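Local coordinates for protein telomerase reverse transcriptase (PDB 4LMO) that forms the RNA-binding domain of the telomerase catalytic subunit, the reverse transcriptase that lengthens chromosome ends by copying an RNA template, at residues A[129-134]-A[147-152]; A[134-137]-A[141-144]; A[137-140]-A[144-147]. All blocks are in the same frame, centred on the assembly; numbering follows the deposited sequence.

The three contacts follow one turn of the chain, from the end of helix 119-133 through the short helix 136-139 into helix 142-158. Interactions 2 and 3 nearly coincide, with centres about 3 Å apart. Interaction 1 lies about 9 Å and 8 Å from them, centre to centre. W139 joins interaction 3 to interaction 1: its CZ2 is 3.7 Å from F149 CE1, and its CZ3 is 3.5 Å from Y148 CD2. R145 of interaction 3 packs on L131 of interaction 1 and on Q136 of interaction 2. All three contacts lie in the telomerase RNA-binding domain. N144 touches I173, and L147 touches K172 and I173, in a region that by similarity interacts with the RNA template.

Interaction 1: A[129-134]-A[147-152]; sequences CLLAVI and LYFARV
The F149 ring reaches across to L130 and L131, and these three side chains carry the contact. L130 comes in obliquely. L130 CD1 is 3.7 Å from F149 CE1, and its CB touches the same end of the ring. L130 and F149 run past each other in opposite directions. L131 takes the edge: its CG lies near the ring plane, 3.9 Å from F149 CE2. L131 CD2 adds a second touch, 4.0 Å from F149 CZ, and the two side chains cross at about a right angle. F149 has CG beside its own backbone N and anti to the carbonyl carbon (chi1 -83°). This swings the ring across to helix 119-133, although the CB does not point straight at it. The contact is helix-helix packing within the telomerase RNA-binding domain. The last turn of helix 119-133 lies against helix 142-158, and the short helix 136-139 makes the connection. The closest CA atoms, those of L130 and F149, are 8.8 Å apart. No hydrogen bond crosses here, and the packing is wholly apolar. L130 and F149 are buried, while L131 sits at the exposed border. F149 also packs on R127 and Y123, about one and two turns earlier on helix 119-133. On the neighbouring face of helix 142-158, the Y148 hydroxyl is hydrogen-bonded to the backbone O of L205 in helix 191-220.

Interaction 2: A[134-137]-A[141-144]; sequences IPQE and SEHN
The amide end of Q136 faces the start of the next helix, where it meets S141 and E142. This is a short connection between helices, with an N-capped helix start on one side. Helix 136-139 ends, the chain turns, and helix 142-158 begins within the telomerase RNA-binding domain. Q136 NE2 lies 4.0 Å from the backbone C of S141. Q136 NE2 is also 3.8 Å from E142 OE1, a loose approach of amide and carboxylate. The two side chains cross at about a right angle, with their flat ends turned 38° apart. Both are bent in the same way. Q136 has CG anti to the backbone N (chi1 170°) and then folds at chi2, which carries its amide over to the helix start. E142 also folds at chi2, and this brings OE1 back toward Q136. The contact is small and lies at the surface.

The next shell shows what places these groups. The stronger partner of E142 is R145, one turn further along the same helix. E142 OE2 forms a salt bridge with R145 NH1, so the carboxylate is drawn to its own helix as well as facing Q136. On the other side, the chain before Q136 is packed down by I134 and P135, which rest on L79 of helix 73-85. S141 turns its CB away from segment 134-137. Its OG also takes a hydrogen bond from N177 ND2. At the cap itself, N144 N donates to S141 OG at 3.1 Å, with an angle of 150° at the hydrogen.

Interaction 3: A[137-140]-A[144-147]; sequences ELWG and NRLL
One face of the W139 indole carries the aliphatic part of R145. R145 CG sits 3.4 Å from the centroid of the five-membered ring, only 6° off the ring normal, which makes a CH-pi contact. The ring atom nearest R145 CG is W139 CE2, also at 3.4 Å. R145 CB is nearest W139 CG, and R145 CD is 3.7 Å from W139 NE1. The guanidinium plane stands at 80° to the indole, so the charged group is not stacked on the ring. R145 CG is anti to the backbone N (chi1 -163°), which lays the methylenes over the indole. The chain then bends at chi3, toward the salt bridge with E142. The contact packs helix 136-139 against the first turns of helix 142-158, across the short turn that joins them in the telomerase RNA-binding domain. G140 makes that turn with a positive phi. A CB there would jam against the carbonyl O of W139. That same W139 O is 3.2 Å from N144 CB. The indole also meets the Y148 ring and touches I134 and L208. With an alanine at W139 the indole is gone, and the R145 methylenes would probably lose the surface they lie on, opening a gap between the two helices. Nearby, L138 O accepts a hydrogen bond from W180 NE1.

Interaction 1: A[129-134]-A[147-152]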
loop_
_atom_site.group_PDB
_atom_site.type_symbol
_atom_site.label_atom_id
_atom_site.label_comp_id
_atom_site.label_asym_id
_atom_site.label_seq_id
_atom_site.Cartn_x
_atom_site.Cartn_y
_atom_site.Cartn_z
ATOM N N CYS A 129 6.689 2.353 6.607
ATOM C CA CYS A 129 5.751 1.247 6.473
ATOM C C CYS A 129 6.379 0.058 5.745
ATOM O O CYS A 129 6.208 -1.086 6.165
ATOM C CB CYS A 129 4.480 1.701 5.755
ATOM S SG CYS A 129 3.433 2.796 6.736
ATOM N N LEU A 130 7.110 0.335 4.663
ATOM C CA LEU A 130 7.810 -0.709 3.908
ATOM C C LEU A 130 8.837 -1.447 4.767
ATOM O O LEU A 130 8.970 -2.668 4.669
ATOM C CB LEU A 130 8.482 -0.130 2.657
ATOM C CG LEU A 130 7.577 0.299 1.496
ATOM C CD1 LEU A 130 8.297 1.287 0.595
ATOM C CD2 LEU A 130 7.075 -0.899 0.700
ATOM N N LEU A 131 9.546 -0.699 5.611
ATOM C CA LEU A 131 10.551 -1.266 6.510
ATOM C C LEU A 131 9.949 -2.101 7.642
ATOM O O LEU A 131 10.534 -3.102 8.055
ATOM C CB LEU A 131 11.438 -0.159 7.093
ATOM C CG LEU A 131 12.515 0.468 6.198
ATOM C CD1 LEU A 131 13.121 1.689 6.875
ATOM C CD2 LEU A 131 13.601 -0.539 5.842
ATOM N N ALA A 132 8.785 -1.687 8.139
ATOM C CA ALA A 132 8.141 -2.369 9.264
ATOM C C ALA A 132 7.348 -3.612 8.845
ATOM O O ALA A 132 7.176 -4.539 9.643
ATOM C CB ALA A 132 7.248 -1.405 10.029
ATOM N N VAL A 133 6.877 -3.630 7.600
ATOM C CA VAL A 133 5.971 -4.683 7.132
ATOM C C VAL A 133 6.647 -5.722 6.224
ATOM O O VAL A 133 6.460 -6.925 6.419
ATOM C CB VAL A 133 4.701 -4.089 6.470
ATOM C CG1 VAL A 133 3.793 -5.183 5.925
ATOM C CG2 VAL A 133 3.936 -3.225 7.466
ATOM N N ILE A 134 7.431 -5.268 5.248
ATOM C CA ILE A 134 8.010 -6.177 4.253
ATOM C C ILE A 134 9.242 -6.900 4.802
ATOM O O ILE A 134 10.253 -6.255 5.095
ATOM C CB ILE A 134 8.365 -5.455 2.928
ATOM C CG1 ILE A 134 7.211 -4.559 2.438
ATOM C CG2 ILE A 134 8.794 -6.456 1.861
ATOM C CD1 ILE A 134 5.860 -5.235 2.297
ATOM N N LEU A 147 17.175 0.613 -4.358
ATOM C CA LEU A 147 16.712 0.977 -5.699
ATOM C C LEU A 147 15.200 1.177 -5.731
ATOM O O LEU A 147 14.701 2.103 -6.379
ATOM C CB LEU A 147 17.105 -0.082 -6.733
ATOM C CG LEU A 147 18.322 0.196 -7.616
ATOM C CD1 LEU A 147 18.539 -0.963 -8.572
ATOM C CD2 LEU A 147 18.167 1.498 -8.391
ATOM N N TYR A 148 14.485 0.305 -5.026
ATOM C CA TYR A 148 13.035 0.354 -5.001
ATOM C C TYR A 148 12.529 1.552 -4.200
ATOM O O TYR A 148 11.557 2.196 -4.596
ATOM C CB TYR A 148 12.454 -0.950 -4.455
ATOM C CG TYR A 148 10.967 -1.071 -4.682
ATOM C CD1 TYR A 148 10.464 -1.538 -5.897
ATOM C CD2 TYR A 148 10.061 -0.701 -3.688
ATOM C CE1 TYR A 148 9.098 -1.643 -6.111
ATOM C CE2 TYR A 148 8.693 -0.803 -3.893
ATOM C CZ TYR A 148 8.219 -1.273 -5.103
ATOM O OH TYR A 148 6.865 -1.371 -5.306
ATOM N N PHE A 149 13.196 1.847 -3.086
ATOM C CA PHE A 149 12.857 3.006 -2.257
ATOM C C PHE A 149 13.023 4.304 -3.047
ATOM O O PHE A 149 12.235 5.240 -2.889
ATOM C CB PHE A 149 13.718 3.028 -0.989
ATOM C CG PHE A 149 13.208 2.144 0.124
ATOM C CD1 PHE A 149 12.343 1.079 -0.133
ATOM C CD2 PHE A 149 13.615 2.364 1.436
ATOM C CE1 PHE A 149 11.886 0.268 0.895
ATOM C CE2 PHE A 149 13.161 1.556 2.467
ATOM C CZ PHE A 149 12.297 0.506 2.196
ATOM N N ALA A 150 14.043 4.343 -3.904
ATOM C CA ALA A 150 14.278 5.481 -4.792
ATOM C C ALA A 150 13.195 5.594 -5.861
ATOM O O ALA A 150 12.848 6.697 -6.284
ATOM C CB ALA A 150 15.653 5.380 -5.435
ATOM N N ARG A 151 12.666 4.448 -6.292
ATOM C CA ARG A 151 11.599 4.407 -7.295
ATOM C C ARG A 151 10.291 4.931 -6.725
ATOM O O ARG A 151 9.533 5.606 -7.416
ATOM C CB ARG A 151 11.403 2.986 -7.833
ATOM C CG ARG A 151 12.625 2.402 -8.523
ATOM C CD ARG A 151 12.833 2.988 -9.908
ATOM N NE ARG A 151 14.239 3.003 -10.308
ATOM C CZ ARG A 151 14.947 1.933 -10.667
ATOM N NH1 ARG A 151 14.406 0.719 -10.662
ATOM N NH2 ARG A 151 16.216 2.079 -11.024
ATOM N N VAL A 152 10.038 4.610 -5.460
ATOM C CA VAL A 152 8.866 5.100 -4.742
ATOM C C VAL A 152 8.970 6.616 -4.521
ATOM O O VAL A 152 7.995 7.343 -4.728
ATOM C CB VAL A 152 8.671 4.335 -3.411
ATOM C CG1 VAL A 152 7.545 4.938 -2.583
ATOM C CG2 VAL A 152 8.390 2.865 -3.693
#

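Interaction 2: A[134-137]-A[141-144]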
loop_
_atom_site.group_PDB
_atom_site.type_symbol
_atom_site.label_atom_id
_atom_site.label_comp_id
_atom_site.label_asym_id
_atom_site.label_seq_id
_atom_site.Cartn_x
_atom_site.Cartn_y
_atom_site.Cartn_z
ATOM N N ILE A 134 7.431 -5.268 5.248
ATOM C CA ILE A 134 8.010 -6.177 4.253
ATOM C C ILE A 134 9.242 -6.900 4.802
ATOM O O ILE A 134 10.253 -6.255 5.095
ATOM C CB ILE A 134 8.365 -5.455 2.928
ATOM C CG1 ILE A 134 7.211 -4.559 2.438
ATOM C CG2 ILE A 134 8.794 -6.456 1.861
ATOM C CD1 ILE A 134 5.860 -5.235 2.297
ATOM N N PRO A 135 9.161 -8.242 4.944
ATOM C CA PRO A 135 10.317 -9.012 5.415
ATOM C C PRO A 135 11.522 -8.801 4.501
ATOM O O PRO A 135 11.376 -8.809 3.277
ATOM C CB PRO A 135 9.830 -10.464 5.343
ATOM C CG PRO A 135 8.342 -10.369 5.416
ATOM C CD PRO A 135 8.001 -9.112 4.673
ATOM N N GLN A 136 12.692 -8.604 5.107
ATOM C CA GLN A 136 13.916 -8.246 4.384
ATOM C C GLN A 136 14.312 -9.242 3.290
ATOM O O GLN A 136 14.797 -8.836 2.230
ATOM C CB GLN A 136 15.072 -8.006 5.371
ATOM C CG GLN A 136 16.467 -7.853 4.758
ATOM C CD GLN A 136 16.600 -6.684 3.791
ATOM O OE1 GLN A 136 15.925 -5.660 3.924
ATOM N NE2 GLN A 136 17.488 -6.830 2.811
ATOM N N GLU A 137 14.094 -10.533 3.536
ATOM C CA GLU A 137 14.461 -11.563 2.561
ATOM C C GLU A 137 13.679 -11.477 1.248
ATOM O O GLU A 137 14.129 -11.995 0.222
ATOM C CB GLU A 137 14.403 -12.977 3.162
ATOM C CG GLU A 137 13.235 -13.252 4.094
ATOM C CD GLU A 137 13.583 -13.076 5.565
ATOM O OE1 GLU A 137 13.769 -14.102 6.257
ATOM O OE2 GLU A 137 13.671 -11.919 6.031
ATOM N N SER A 141 18.114 -8.293 -1.674
ATOM C CA SER A 141 19.367 -7.650 -1.280
ATOM C C SER A 141 19.146 -6.215 -0.809
ATOM O O SER A 141 18.088 -5.626 -1.048
ATOM C CB SER A 141 20.366 -7.655 -2.439
ATOM O OG SER A 141 19.875 -6.906 -3.541
ATOM N N GLU A 142 20.160 -5.664 -0.145
ATOM C CA GLU A 142 20.160 -4.272 0.295
ATOM C C GLU A 142 20.147 -3.337 -0.914
ATOM O O GLU A 142 19.521 -2.277 -0.886
ATOM C CB GLU A 142 21.385 -4.005 1.175
ATOM C CG GLU A 142 21.304 -2.747 2.032
ATOM C CD GLU A 142 20.401 -2.891 3.249
ATOM O OE1 GLU A 142 19.873 -3.997 3.507
ATOM O OE2 GLU A 142 20.209 -1.879 3.957
ATOM N N HIS A 143 20.839 -3.751 -1.972
ATOM C CA HIS A 143 20.832 -3.054 -3.255
ATOM C C HIS A 143 19.442 -2.948 -3.842
ATOM O O HIS A 143 19.051 -1.885 -4.324
ATOM C CB HIS A 143 21.792 -3.752 -4.216
ATOM C CG HIS A 143 21.622 -3.351 -5.661
ATOM N ND1 HIS A 143 20.929 -4.098 -6.538
ATOM C CD2 HIS A 143 22.089 -2.245 -6.365
ATOM C CE1 HIS A 143 20.948 -3.503 -7.746
ATOM N NE2 HIS A 143 21.658 -2.367 -7.639
ATOM N N ASN A 144 18.682 -4.041 -3.791
ATOM C CA ASN A 144 17.321 -4.069 -4.336
ATOM C C ASN A 144 16.303 -3.242 -3.540
ATOM O O ASN A 144 15.409 -2.632 -4.126
ATOM C CB ASN A 144 16.826 -5.513 -4.505
ATOM C CG ASN A 144 17.389 -6.191 -5.748
ATOM O OD1 ASN A 144 17.116 -7.364 -6.000
ATOM N ND2 ASN A 144 18.171 -5.458 -6.530
#

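Interaction 3: A[137-140]-A[144-147]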
loop_
_atom_site.group_PDB
_atom_site.type_symbol
_atom_site.label_atom_id
_atom_site.label_comp_id
_atom_site.label_asym_id
_atom_site.label_seq_id
_atom_site.Cartn_x
_atom_site.Cartn_y
_atom_site.Cartn_z
ATOM N N GLU A 137 14.094 -10.533 3.536
ATOM C CA GLU A 137 14.461 -11.563 2.561
ATOM C C GLU A 137 13.679 -11.477 1.248
ATOM O O GLU A 137 14.129 -11.995 0.222
ATOM C CB GLU A 137 14.403 -12.977 3.162
ATOM C CG GLU A 137 13.235 -13.252 4.094
ATOM C CD GLU A 137 13.583 -13.076 5.565
ATOM O OE1 GLU A 137 13.769 -14.102 6.257
ATOM O OE2 GLU A 137 13.671 -11.919 6.031
ATOM N N LEU A 138 12.521 -10.813 1.279
ATOM C CA LEU A 138 11.715 -10.595 0.076
ATOM C C LEU A 138 12.343 -9.590 -0.887
ATOM O O LEU A 138 12.139 -9.681 -2.101
ATOM C CB LEU A 138 10.289 -10.163 0.431
ATOM C CG LEU A 138 9.267 -11.238 0.812
ATOM C CD1 LEU A 138 7.939 -10.594 1.174
ATOM C CD2 LEU A 138 9.067 -12.255 -0.304
ATOM N N TRP A 139 13.099 -8.637 -0.342
ATOM C CA TRP A 139 13.836 -7.662 -1.152
ATOM C C TRP A 139 14.921 -8.314 -1.962
ATOM O O TRP A 139 15.236 -7.863 -3.062
ATOM C CB TRP A 139 14.435 -6.561 -0.280
ATOM C CG TRP A 139 13.413 -5.666 0.382
ATOM C CD1 TRP A 139 13.172 -5.518 1.746
ATOM C CD2 TRP A 139 12.453 -4.764 -0.274
ATOM N NE1 TRP A 139 12.166 -4.615 1.970
ATOM C CE2 TRP A 139 11.688 -4.127 0.805
ATOM C CE3 TRP A 139 12.162 -4.432 -1.594
ATOM C CZ2 TRP A 139 10.684 -3.204 0.550
ATOM C CZ3 TRP A 139 11.148 -3.498 -1.839
ATOM C CH2 TRP A 139 10.429 -2.899 -0.791
ATOM N N GLY A 140 15.500 -9.385 -1.425
ATOM C CA GLY A 140 16.575 -10.110 -2.099
ATOM C C GLY A 140 17.951 -9.615 -1.694
ATOM O O GLY A 140 18.844 -10.415 -1.411
ATOM N N ASN A 144 18.682 -4.041 -3.791
ATOM C CA ASN A 144 17.321 -4.069 -4.336
ATOM C C ASN A 144 16.303 -3.242 -3.540
ATOM O O ASN A 144 15.409 -2.632 -4.126
ATOM C CB ASN A 144 16.826 -5.513 -4.505
ATOM C CG ASN A 144 17.389 -6.191 -5.748
ATOM O OD1 ASN A 144 17.116 -7.364 -6.000
ATOM N ND2 ASN A 144 18.171 -5.458 -6.530
ATOM N N ARG A 145 16.437 -3.225 -2.215
ATOM C CA ARG A 145 15.548 -2.420 -1.376
ATOM C C ARG A 145 15.767 -0.925 -1.616
ATOM O O ARG A 145 14.806 -0.156 -1.684
ATOM C CB ARG A 145 15.728 -2.751 0.111
ATOM C CG ARG A 145 14.579 -2.253 0.977
ATOM C CD ARG A 145 14.925 -2.196 2.456
ATOM N NE ARG A 145 15.840 -1.096 2.757
ATOM C CZ ARG A 145 17.086 -1.255 3.190
ATOM N NH1 ARG A 145 17.567 -2.474 3.394
ATOM N NH2 ARG A 145 17.847 -0.196 3.434
ATOM N N LEU A 146 17.031 -0.527 -1.753
ATOM C CA LEU A 146 17.392 0.877 -1.941
ATOM C C LEU A 146 16.991 1.419 -3.313
ATOM O O LEU A 146 16.522 2.554 -3.416
ATOM C CB LEU A 146 18.888 1.098 -1.692
ATOM C CG LEU A 146 19.378 1.049 -0.240
ATOM C CD1 LEU A 146 20.898 0.993 -0.189
ATOM C CD2 LEU A 146 18.853 2.226 0.575
ATOM N N LEU A 147 17.175 0.613 -4.358
ATOM C CA LEU A 147 16.712 0.977 -5.699
ATOM C C LEU A 147 15.200 1.177 -5.731
ATOM O O LEU A 147 14.701 2.103 -6.379
ATOM C CB LEU A 147 17.105 -0.082 -6.733
ATOM C CG LEU A 147 18.322 0.196 -7.616
ATOM C CD1 LEU A 147 18.539 -0.963 -8.572
ATOM C CD2 LEU A 147 18.167 1.498 -8.391
#